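Local atomic coordinates of ribokinase (Thermotoga maritima, PDB entry 1VM7), a protein that probably phosphorylates D-ribose at O-5 with ATP and a divalent metal ion, most likely magnesium, to give D-ribose 5-phosphate. Residues A[62-73]-A[87-95]; A[191-202]-A[208-218]. One frame throughout, in Å; residues are numbered along the deposited sequence.

Overall arrangement
Contacts 1 and 2 lie on opposite sides of the centre of one pfkB-family chain, their own centres 32 Å apart and their nearest atoms about 16 Å apart. Contact 1 joins the outermost parallel strand of the large sheet, 93-98, to its neighbour 69-75; contact 2 packs two helices against the other half of that sheet. Each borders a different predicted site. The side chain of Tyr88 in contact 1 is about 3 Å from that of Ala55, a predicted substrate residue, whereas the side chain of Glu191 in contact 2 is about 4 Å from that of Leu227, predicted to bind ATP. Neither contact touches the other subunit of the dimer.

Contact 1 (A[62-73]-A[87-95]); sequences AKIGEKGCRFVT and NYEKLGITG
Phe71 turns the edge of its ring toward one face of Tyr88, an offset edge-to-face pair with planes at 71° and Phe71 CE2 3.7 Å from Tyr88 CZ. Near the plane of the Phe71 ring, at its edge, sit Tyr88 OH and the CG2 methyl of Ile93; one face carries Thr73 CB, displaced toward the rim. A tyrosine suits this place because it gives Phe71 an aromatic face while its hydroxyl, like Thr73 OG1, hydrogen-bonds Ser23 OG.

Ile93 divides its branches between two neighbours. With CG2 anti to the backbone N and CG1 beside it (chi1 -62°), CG2 lies 3.5 Å from Phe71 CB and CG1 3.7 Å from Ala62 CB. The small alanine suits a place where Ala62 CB already lies 3.4 Å from Leu91 O.

The backbones pair as parallel strands. Cys69 straddles Ile93, its N donating to Gly92 O (3.1 Å) and its O accepting from Thr94 N (3.1 Å); Phe71 N then donates to Thr94 O at 2.8 Å. Gly68 has positive phi, and a CB there would strike Gly92 O. Gly92, also at positive phi, closes helix 79-90 with a Schellman motif, letting the chain turn directly into its strand. A water bridges Ala62 O and Gly68 N, with a weak bond to Leu91 O.

Helix 79-90 thus connects two adjacent parallel strands, 69-75 and 93-98: a beta-alpha-beta crossover at the edge of the large sheet of the ribokinase-type fold.

Contact 2 (A[191-202]-A[208-218]); sequences EKEIEALSKDFF and VEKAAEKFLEL
Phe202 pushes the edge of its ring toward the face of Phe215, an edge-to-face pair with centroids 4.7 Å apart and planes at 65°. One face of Phe202 receives Lys214 CB in a CH-pi contact, 3.5 Å from the ring centroid. Beyond CB the Lys214 chain leaves with chi1 -69° and stays extended through chi2 and chi3, which lays CD over the same ring, 3.7 Å from Phe202 CG. A lysine fits here because its methylenes pack on the ring while its amine leads away. Leu218 CD1 meets the ring edge 3.8 Å from Phe202 CE1, and Ser198 OG, which hydrogen-bonds Glu204 O, also lies in the ring plane. With an alanine here in place of Phe202, the face of Phe215 and the methylenes of Lys214 are likely to lose their aromatic partner, leaving a gap between the helices.

The close packing continues through the middle, where Ala211 and Ser198, both small, let the backbones approach until their CA atoms are 5.8 Å apart. Beside them Leu197 CB abuts the Phe215 edge, 3.6 Å from CZ of that ring. Ile194 rests its CG1 3.8 Å from Ala211 CB and sets its CG2 methyl against Val208 CG2, two branched apolar residues filling a buried place.

By contrast, the solvent side is loose. The exposed Glu191 brings its OE2 no closer than 4.1 Å to Val208 CG2, and on the outer side Lys210 and Glu213 form a salt bridge within their own helix.

Helices 191-202 and 208-217 cross at 59°. Beneath them, Ile194 and Val208 both touch Val225 of strand 222-226, Phe215 and Ala212 reach Val223, and Ala212 also meets Val235 of strand 232-236, so the pair covers this part of the large sheet.

Contact 1 (A[62-73]-A[87-95])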
loop_
_atom_site.group_PDB
_atom_site.type_symbol
_atom_site.label_atom_id
_atom_site.label_comp_id
_atom_site.label_asym_id
_atom_site.label_seq_id
_atom_site.Cartn_x
_atom_site.Cartn_y
_atom_site.Cartn_z
ATOM N N ALA A 62 15.206 10.929 20.677
ATOM C CA ALA A 62 15.625 9.752 21.410
ATOM C C ALA A 62 17.052 9.382 21.066
ATOM O O ALA A 62 17.888 9.203 21.957
ATOM C CB ALA A 62 14.667 8.566 21.133
ATOM N N LYS A 63 17.364 9.351 19.777
ATOM C CA LYS A 63 18.674 8.882 19.334
ATOM C C LYS A 63 19.779 9.901 19.588
ATOM O O LYS A 63 20.883 9.540 19.994
ATOM C CB LYS A 63 18.583 8.494 17.859
ATOM C CG LYS A 63 19.698 7.576 17.369
ATOM C CD LYS A 63 19.357 6.982 16.004
ATOM C CE LYS A 63 20.594 6.258 15.442
ATOM N NZ LYS A 63 20.421 6.028 13.960
ATOM N N ILE A 64 19.481 11.182 19.411
ATOM C CA ILE A 64 20.503 12.207 19.599
ATOM C C ILE A 64 20.556 12.696 21.043
ATOM O O ILE A 64 21.637 13.015 21.545
ATOM C CB ILE A 64 20.301 13.334 18.586
ATOM C CG1 ILE A 64 20.391 12.702 17.176
ATOM C CG2 ILE A 64 21.313 14.453 18.797
ATOM C CD1 ILE A 64 20.324 13.665 16.055
ATOM N N GLY A 65 19.397 12.745 21.695
ATOM C CA GLY A 65 19.300 13.136 23.098
ATOM C C GLY A 65 19.721 12.053 24.064
ATOM O O GLY A 65 20.162 12.338 25.173
ATOM N N GLU A 66 19.540 10.805 23.649
ATOM C CA GLU A 66 19.929 9.629 24.432
ATOM C C GLU A 66 19.177 9.491 25.762
ATOM O O GLU A 66 19.603 8.784 26.663
ATOM C CB GLU A 66 21.453 9.610 24.638
ATOM C CG GLU A 66 22.201 9.282 23.363
ATOM C CD GLU A 66 23.697 9.172 23.557
ATOM O OE1 GLU A 66 24.300 9.950 24.349
ATOM O OE2 GLU A 66 24.280 8.294 22.881
ATOM N N LYS A 67 18.037 10.157 25.862
ATOM C CA LYS A 67 17.172 10.048 27.026
ATOM C C LYS A 67 15.759 9.661 26.624
ATOM O O LYS A 67 14.814 9.955 27.339
ATOM C CB LYS A 67 17.160 11.380 27.752
ATOM C CG LYS A 67 18.516 11.705 28.363
ATOM C CD LYS A 67 18.435 12.903 29.232
ATOM C CE LYS A 67 19.824 13.364 29.673
ATOM N NZ LYS A 67 20.909 12.361 29.531
ATOM N N GLY A 68 15.626 8.974 25.489
ATOM C CA GLY A 68 14.329 8.568 24.992
ATOM C C GLY A 68 13.567 9.767 24.488
ATOM O O GLY A 68 14.162 10.804 24.182
ATOM N N CYS A 69 12.248 9.627 24.393
ATOM C CA CYS A 69 11.382 10.726 23.993
ATOM C C CYS A 69 9.924 10.439 24.308
ATOM O O CYS A 69 9.438 9.347 24.076
ATOM C CB CYS A 69 11.547 11.036 22.512
ATOM S SG CYS A 69 10.718 12.596 21.912
ATOM N N ARG A 70 9.241 11.421 24.874
ATOM C CA ARG A 70 7.803 11.357 25.057
ATOM C C ARG A 70 7.163 11.766 23.738
ATOM O O ARG A 70 7.462 12.817 23.164
ATOM C CB ARG A 70 7.366 12.258 26.192
ATOM C CG ARG A 70 8.016 11.851 27.481
ATOM C CD ARG A 70 7.696 12.759 28.615
ATOM N NE ARG A 70 8.374 12.288 29.824
ATOM C CZ ARG A 70 7.936 12.482 31.066
ATOM N NH1 ARG A 70 6.802 13.135 31.310
ATOM N NH2 ARG A 70 8.648 12.007 32.085
ATOM N N PHE A 71 6.319 10.896 23.225
ATOM C CA PHE A 71 5.809 11.064 21.895
ATOM C C PHE A 71 4.370 10.652 21.930
ATOM O O PHE A 71 4.070 9.450 21.993
ATOM C CB PHE A 71 6.603 10.203 20.919
ATOM C CG PHE A 71 6.090 10.221 19.498
ATOM C CD1 PHE A 71 5.468 11.366 18.947
ATOM C CD2 PHE A 71 6.296 9.112 18.676
ATOM C CE1 PHE A 71 5.025 11.390 17.657
ATOM C CE2 PHE A 71 5.852 9.127 17.335
ATOM C CZ PHE A 71 5.211 10.285 16.840
ATOM N N VAL A 72 3.481 11.650 21.986
ATOM C CA VAL A 72 2.048 11.387 21.932
ATOM C C VAL A 72 1.696 11.257 20.472
ATOM O O VAL A 72 1.936 12.167 19.650
ATOM C CB VAL A 72 1.193 12.453 22.662
ATOM C CG1 VAL A 72 -0.293 12.075 22.619
ATOM C CG2 VAL A 72 1.645 12.524 24.104
ATOM N N THR A 73 1.166 10.081 20.144
ATOM C CA THR A 73 0.875 9.750 18.745
ATOM C C THR A 73 -0.213 8.685 18.731
ATOM O O THR A 73 -0.342 7.914 19.663
ATOM C CB THR A 73 2.121 9.264 17.938
ATOM O OG1 THR A 73 1.769 9.069 16.563
ATOM C CG2 THR A 73 2.649 7.945 18.461
ATOM N N ASN A 87 9.914 -0.305 17.502
ATOM C CA ASN A 87 10.892 0.751 17.217
ATOM C C ASN A 87 10.902 1.722 18.385
ATOM O O ASN A 87 11.951 2.068 18.896
ATOM C CB ASN A 87 10.545 1.530 15.947
ATOM C CG ASN A 87 10.601 0.684 14.682
ATOM O OD1 ASN A 87 11.115 -0.440 14.691
ATOM N ND2 ASN A 87 10.055 1.225 13.568
ATOM N N TYR A 88 9.708 2.152 18.802
ATOM C CA TYR A 88 9.582 3.162 19.851
ATOM C C TYR A 88 10.147 2.671 21.189
ATOM O O TYR A 88 10.923 3.403 21.818
ATOM C CB TYR A 88 8.138 3.694 19.974
ATOM C CG TYR A 88 7.561 4.367 18.731
ATOM C CD1 TYR A 88 8.366 4.738 17.650
ATOM C CD2 TYR A 88 6.181 4.648 18.640
ATOM C CE1 TYR A 88 7.824 5.340 16.542
ATOM C CE2 TYR A 88 5.631 5.219 17.511
ATOM C CZ TYR A 88 6.444 5.578 16.467
ATOM O OH TYR A 88 5.922 6.132 15.328
ATOM N N GLU A 89 9.804 1.433 21.556
ATOM C CA GLU A 89 10.219 0.789 22.792
ATOM C C GLU A 89 11.733 0.716 22.887
ATOM O O GLU A 89 12.297 1.084 23.920
ATOM C CB GLU A 89 9.689 -0.654 22.869
ATOM C CG GLU A 89 8.228 -0.835 23.185
ATOM C CD GLU A 89 7.739 -2.314 23.107
ATOM O OE1 GLU A 89 8.528 -3.233 22.670
ATOM O OE2 GLU A 89 6.540 -2.543 23.506
ATOM N N LYS A 90 12.369 0.200 21.827
ATOM C CA LYS A 90 13.817 0.083 21.773
ATOM C C LYS A 90 14.528 1.434 21.985
ATOM O O LYS A 90 15.606 1.460 22.561
ATOM C CB LYS A 90 14.246 -0.520 20.446
ATOM C CG LYS A 90 13.994 -1.986 20.341
ATOM C CD LYS A 90 13.978 -2.466 18.859
ATOM C CE LYS A 90 15.225 -2.022 18.091
ATOM N NZ LYS A 90 16.478 -2.148 18.913
ATOM N N LEU A 91 13.934 2.536 21.518
ATOM C CA LEU A 91 14.536 3.867 21.663
ATOM C C LEU A 91 14.088 4.649 22.910
ATOM O O LEU A 91 14.450 5.831 23.056
ATOM C CB LEU A 91 14.229 4.745 20.436
ATOM C CG LEU A 91 14.936 4.327 19.161
ATOM C CD1 LEU A 91 14.316 4.989 17.944
ATOM C CD2 LEU A 91 16.409 4.644 19.261
ATOM N N GLY A 92 13.288 4.027 23.776
ATOM C CA GLY A 92 12.808 4.687 24.977
ATOM C C GLY A 92 11.758 5.725 24.679
ATOM O O GLY A 92 11.665 6.727 25.385
ATOM N N ILE A 93 10.991 5.504 23.599
ATOM C CA ILE A 93 9.924 6.401 23.170
ATOM C C ILE A 93 8.577 5.848 23.688
ATOM O O ILE A 93 8.202 4.692 23.378
ATOM C CB ILE A 93 9.913 6.600 21.649
ATOM C CG1 ILE A 93 11.214 7.244 21.174
ATOM C CG2 ILE A 93 8.724 7.474 21.176
ATOM C CD1 ILE A 93 11.514 7.006 19.682
ATOM N N THR A 94 7.919 6.669 24.529
ATOM C CA THR A 94 6.685 6.333 25.215
ATOM C C THR A 94 5.602 7.356 24.894
ATOM O O THR A 94 5.916 8.481 24.513
ATOM C CB THR A 94 6.890 6.312 26.730
ATOM O OG1 THR A 94 7.367 7.589 27.205
ATOM C CG2 THR A 94 7.900 5.222 27.086
ATOM N N GLY A 95 4.336 6.971 25.070
ATOM C CA GLY A 95 3.205 7.912 24.951
ATOM C C GLY A 95 2.258 7.646 23.796
ATOM O O GLY A 95 1.251 8.329 23.648
HETATM O O HOH W 1 17.279 7.446 23.782
#

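Contact 2 (A[191-202]-A[208-218])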
loop_
_atom_site.group_PDB
_atom_site.type_symbol
_atom_site.label_atom_id
_atom_site.label_comp_id
_atom_site.label_asym_id
_atom_site.label_seq_id
_atom_site.Cartn_x
_atom_site.Cartn_y
_atom_site.Cartn_z
ATOM N N GLU A 191 11.596 26.576 3.013
ATOM C CA GLU A 191 11.446 27.710 2.113
ATOM C C GLU A 191 10.102 27.715 1.381
ATOM O O GLU A 191 9.458 28.759 1.240
ATOM C CB GLU A 191 12.602 27.761 1.127
ATOM C CG GLU A 191 12.559 29.002 0.261
ATOM C CD GLU A 191 13.910 29.403 -0.260
ATOM O OE1 GLU A 191 14.844 28.566 -0.227
ATOM O OE2 GLU A 191 14.023 30.567 -0.681
ATOM N N LYS A 192 9.663 26.541 0.946
ATOM C CA LYS A 192 8.343 26.412 0.313
ATOM C C LYS A 192 7.234 26.710 1.316
ATOM O O LYS A 192 6.248 27.347 0.979
ATOM C CB LYS A 192 8.126 25.015 -0.290
ATOM C CG LYS A 192 8.983 24.777 -1.555
ATOM C CD LYS A 192 8.247 24.006 -2.660
ATOM C CE LYS A 192 9.067 23.993 -3.960
ATOM N NZ LYS A 192 8.187 24.075 -5.185
ATOM N N GLU A 193 7.391 26.246 2.551
ATOM C CA GLU A 193 6.406 26.528 3.570
ATOM C C GLU A 193 6.283 28.002 3.931
ATOM O O GLU A 193 5.176 28.528 4.019
ATOM C CB GLU A 193 6.659 25.710 4.801
ATOM C CG GLU A 193 6.404 24.223 4.537
ATOM C CD GLU A 193 7.062 23.329 5.550
ATOM O OE1 GLU A 193 7.840 23.835 6.372
ATOM O OE2 GLU A 193 6.796 22.112 5.508
ATOM N N ILE A 194 7.403 28.689 4.119
ATOM C CA ILE A 194 7.313 30.068 4.527
ATOM C C ILE A 194 6.627 30.902 3.416
ATOM O O ILE A 194 5.890 31.850 3.712
ATOM C CB ILE A 194 8.657 30.670 5.018
ATOM C CG1 ILE A 194 8.354 31.904 5.892
ATOM C CG2 ILE A 194 9.567 31.020 3.857
ATOM C CD1 ILE A 194 9.532 32.488 6.665
ATOM N N GLU A 195 6.844 30.507 2.158
ATOM C CA GLU A 195 6.203 31.115 1.013
ATOM C C GLU A 195 4.692 30.965 1.091
ATOM O O GLU A 195 3.942 31.963 0.994
ATOM C CB GLU A 195 6.694 30.484 -0.290
ATOM C CG GLU A 195 7.986 31.083 -0.812
ATOM C CD GLU A 195 8.472 30.453 -2.127
ATOM O OE1 GLU A 195 7.953 30.856 -3.211
ATOM O OE2 GLU A 195 9.388 29.586 -2.065
ATOM N N ALA A 196 4.252 29.716 1.212
ATOM C CA ALA A 196 2.841 29.415 1.295
ATOM C C ALA A 196 2.213 30.167 2.484
ATOM O O ALA A 196 1.191 30.848 2.349
ATOM C CB ALA A 196 2.622 27.958 1.434
ATOM N N LEU A 197 2.851 30.051 3.636
ATOM C CA LEU A 197 2.388 30.721 4.852
ATOM C C LEU A 197 2.283 32.232 4.666
ATOM O O LEU A 197 1.307 32.851 5.122
ATOM C CB LEU A 197 3.325 30.464 6.028
ATOM C CG LEU A 197 3.374 29.044 6.597
ATOM C CD1 LEU A 197 4.466 28.932 7.658
ATOM C CD2 LEU A 197 2.019 28.661 7.184
ATOM N N SER A 198 3.279 32.832 4.012
ATOM C CA SER A 198 3.269 34.291 3.843
ATOM C C SER A 198 2.119 34.748 2.931
ATOM O O SER A 198 1.412 35.718 3.227
ATOM C CB SER A 198 4.602 34.811 3.297
ATOM O OG SER A 198 4.598 36.220 3.200
ATOM N N LYS A 199 1.963 34.040 1.821
ATOM C CA LYS A 199 0.863 34.261 0.894
ATOM C C LYS A 199 -0.471 34.147 1.663
ATOM O O LYS A 199 -1.298 35.068 1.638
ATOM C CB LYS A 199 0.984 33.271 -0.279
ATOM C CG LYS A 199 -0.091 33.302 -1.300
ATOM N N ASP A 200 -0.636 33.059 2.406
ATOM C CA ASP A 200 -1.898 32.806 3.092
ATOM C C ASP A 200 -2.209 33.856 4.149
ATOM O O ASP A 200 -3.321 34.399 4.190
ATOM C CB ASP A 200 -1.930 31.425 3.733
ATOM C CG ASP A 200 -2.017 30.325 2.705
ATOM O OD1 ASP A 200 -2.343 30.645 1.533
ATOM O OD2 ASP A 200 -1.755 29.153 3.065
ATOM N N PHE A 201 -1.234 34.156 4.997
ATOM C CA PHE A 201 -1.502 35.017 6.154
ATOM C C PHE A 201 -1.209 36.503 5.977
ATOM O O PHE A 201 -1.774 37.334 6.677
ATOM C CB PHE A 201 -0.786 34.479 7.386
ATOM C CG PHE A 201 -1.362 33.216 7.875
ATOM C CD1 PHE A 201 -2.592 33.212 8.506
ATOM C CD2 PHE A 201 -0.724 32.020 7.655
ATOM C CE1 PHE A 201 -3.158 32.036 8.945
ATOM C CE2 PHE A 201 -1.281 30.828 8.100
ATOM C CZ PHE A 201 -2.501 30.842 8.743
ATOM N N PHE A 202 -0.317 36.838 5.063
ATOM C CA PHE A 202 0.048 38.224 4.873
ATOM C C PHE A 202 -0.291 38.718 3.451
ATOM O O PHE A 202 0.037 39.837 3.105
ATOM C CB PHE A 202 1.535 38.426 5.211
ATOM C CG PHE A 202 2.000 37.724 6.489
ATOM C CD1 PHE A 202 1.381 37.964 7.709
ATOM C CD2 PHE A 202 3.104 36.882 6.469
ATOM C CE1 PHE A 202 1.825 37.351 8.870
ATOM C CE2 PHE A 202 3.555 36.260 7.619
ATOM C CZ PHE A 202 2.908 36.485 8.827
ATOM N N VAL A 208 11.974 35.844 2.440
ATOM C CA VAL A 208 11.964 34.978 3.569
ATOM C C VAL A 208 12.133 35.773 4.873
ATOM O O VAL A 208 11.444 35.505 5.858
ATOM C CB VAL A 208 13.038 33.932 3.373
ATOM C CG1 VAL A 208 13.400 33.299 4.678
ATOM C CG2 VAL A 208 12.556 32.897 2.355
ATOM N N GLU A 209 13.040 36.738 4.868
ATOM C CA GLU A 209 13.299 37.568 6.038
ATOM C C GLU A 209 12.076 38.401 6.423
ATOM O O GLU A 209 11.758 38.536 7.608
ATOM C CB GLU A 209 14.482 38.510 5.773
ATOM C CG GLU A 209 15.803 37.782 5.421
ATOM C CD GLU A 209 16.032 37.673 3.920
ATOM O OE1 GLU A 209 15.263 36.949 3.244
ATOM O OE2 GLU A 209 16.964 38.349 3.418
ATOM N N LYS A 210 11.397 38.960 5.418
ATOM C CA LYS A 210 10.221 39.800 5.662
ATOM C C LYS A 210 9.056 39.010 6.214
ATOM O O LYS A 210 8.304 39.534 7.025
ATOM C CB LYS A 210 9.789 40.533 4.389
ATOM C CG LYS A 210 8.735 41.601 4.593
ATOM C CD LYS A 210 9.358 42.948 5.015
ATOM C CE LYS A 210 9.531 43.011 6.537
ATOM N NZ LYS A 210 9.976 44.381 6.842
ATOM N N ALA A 211 8.901 37.769 5.751
ATOM C CA ALA A 211 7.833 36.887 6.218
ATOM C C ALA A 211 8.082 36.491 7.679
ATOM O O ALA A 211 7.165 36.506 8.526
ATOM C CB ALA A 211 7.767 35.628 5.367
ATOM N N ALA A 212 9.330 36.096 7.956
ATOM C CA ALA A 212 9.721 35.707 9.285
ATOM C C ALA A 212 9.428 36.846 10.247
ATOM O O ALA A 212 8.916 36.596 11.352
ATOM C CB ALA A 212 11.169 35.336 9.330
ATOM N N GLU A 213 9.728 38.075 9.818
ATOM C CA GLU A 213 9.453 39.258 10.615
ATOM C C GLU A 213 7.983 39.418 10.912
ATOM O O GLU A 213 7.616 39.786 12.016
ATOM C CB GLU A 213 9.935 40.510 9.920
ATOM C CG GLU A 213 11.380 40.865 10.194
ATOM C CD GLU A 213 11.651 42.347 9.916
ATOM O OE1 GLU A 213 10.799 43.009 9.273
ATOM O OE2 GLU A 213 12.699 42.863 10.369
ATOM N N LYS A 214 7.135 39.168 9.923
ATOM C CA LYS A 214 5.702 39.310 10.144
ATOM C C LYS A 214 5.198 38.298 11.120
ATOM O O LYS A 214 4.299 38.588 11.886
ATOM C CB LYS A 214 4.922 39.226 8.855
ATOM C CG LYS A 214 5.194 40.404 8.034
ATOM C CD LYS A 214 4.463 40.463 6.730
ATOM C CE LYS A 214 4.768 41.778 6.096
ATOM N NZ LYS A 214 4.509 42.929 7.059
ATOM N N PHE A 215 5.765 37.099 11.102
ATOM C CA PHE A 215 5.364 36.115 12.085
ATOM C C PHE A 215 5.709 36.564 13.507
ATOM O O PHE A 215 4.917 36.381 14.431
ATOM C CB PHE A 215 5.943 34.748 11.762
ATOM C CG PHE A 215 5.153 34.028 10.732
ATOM C CD1 PHE A 215 3.825 33.675 11.000
ATOM C CD2 PHE A 215 5.693 33.735 9.494
ATOM C CE1 PHE A 215 3.055 33.025 10.058
ATOM C CE2 PHE A 215 4.924 33.079 8.532
ATOM C CZ PHE A 215 3.598 32.720 8.818
ATOM N N LEU A 216 6.863 37.206 13.661
ATOM C CA LEU A 216 7.206 37.859 14.926
ATOM C C LEU A 216 6.098 38.821 15.385
ATOM O O LEU A 216 5.800 38.877 16.582
ATOM C CB LEU A 216 8.518 38.646 14.840
ATOM C CG LEU A 216 9.833 37.914 14.615
ATOM C CD1 LEU A 216 10.984 38.891 14.657
ATOM C CD2 LEU A 216 10.034 36.809 15.644
ATOM N N GLU A 217 5.486 39.547 14.448
ATOM C CA GLU A 217 4.394 40.460 14.774
ATOM C C GLU A 217 3.119 39.777 15.256
ATOM O O GLU A 217 2.309 40.416 15.942
ATOM C CB GLU A 217 4.050 41.385 13.604
ATOM C CG GLU A 217 5.022 42.520 13.440
ATOM C CD GLU A 217 4.477 43.605 12.560
ATOM O OE1 GLU A 217 3.484 43.368 11.852
ATOM O OE2 GLU A 217 5.032 44.714 12.589
ATOM N N LEU A 218 2.909 38.527 14.858
ATOM C CA LEU A 218 1.752 37.763 15.330
ATOM C C LEU A 218 2.005 37.128 16.715
ATOM O O LEU A 218 1.098 36.528 17.301
ATOM C CB LEU A 218 1.378 36.668 14.329
ATOM C CG LEU A 218 0.939 37.081 12.924
ATOM C CD1 LEU A 218 0.630 35.824 12.101
ATOM C CD2 LEU A 218 -0.261 37.990 12.981
#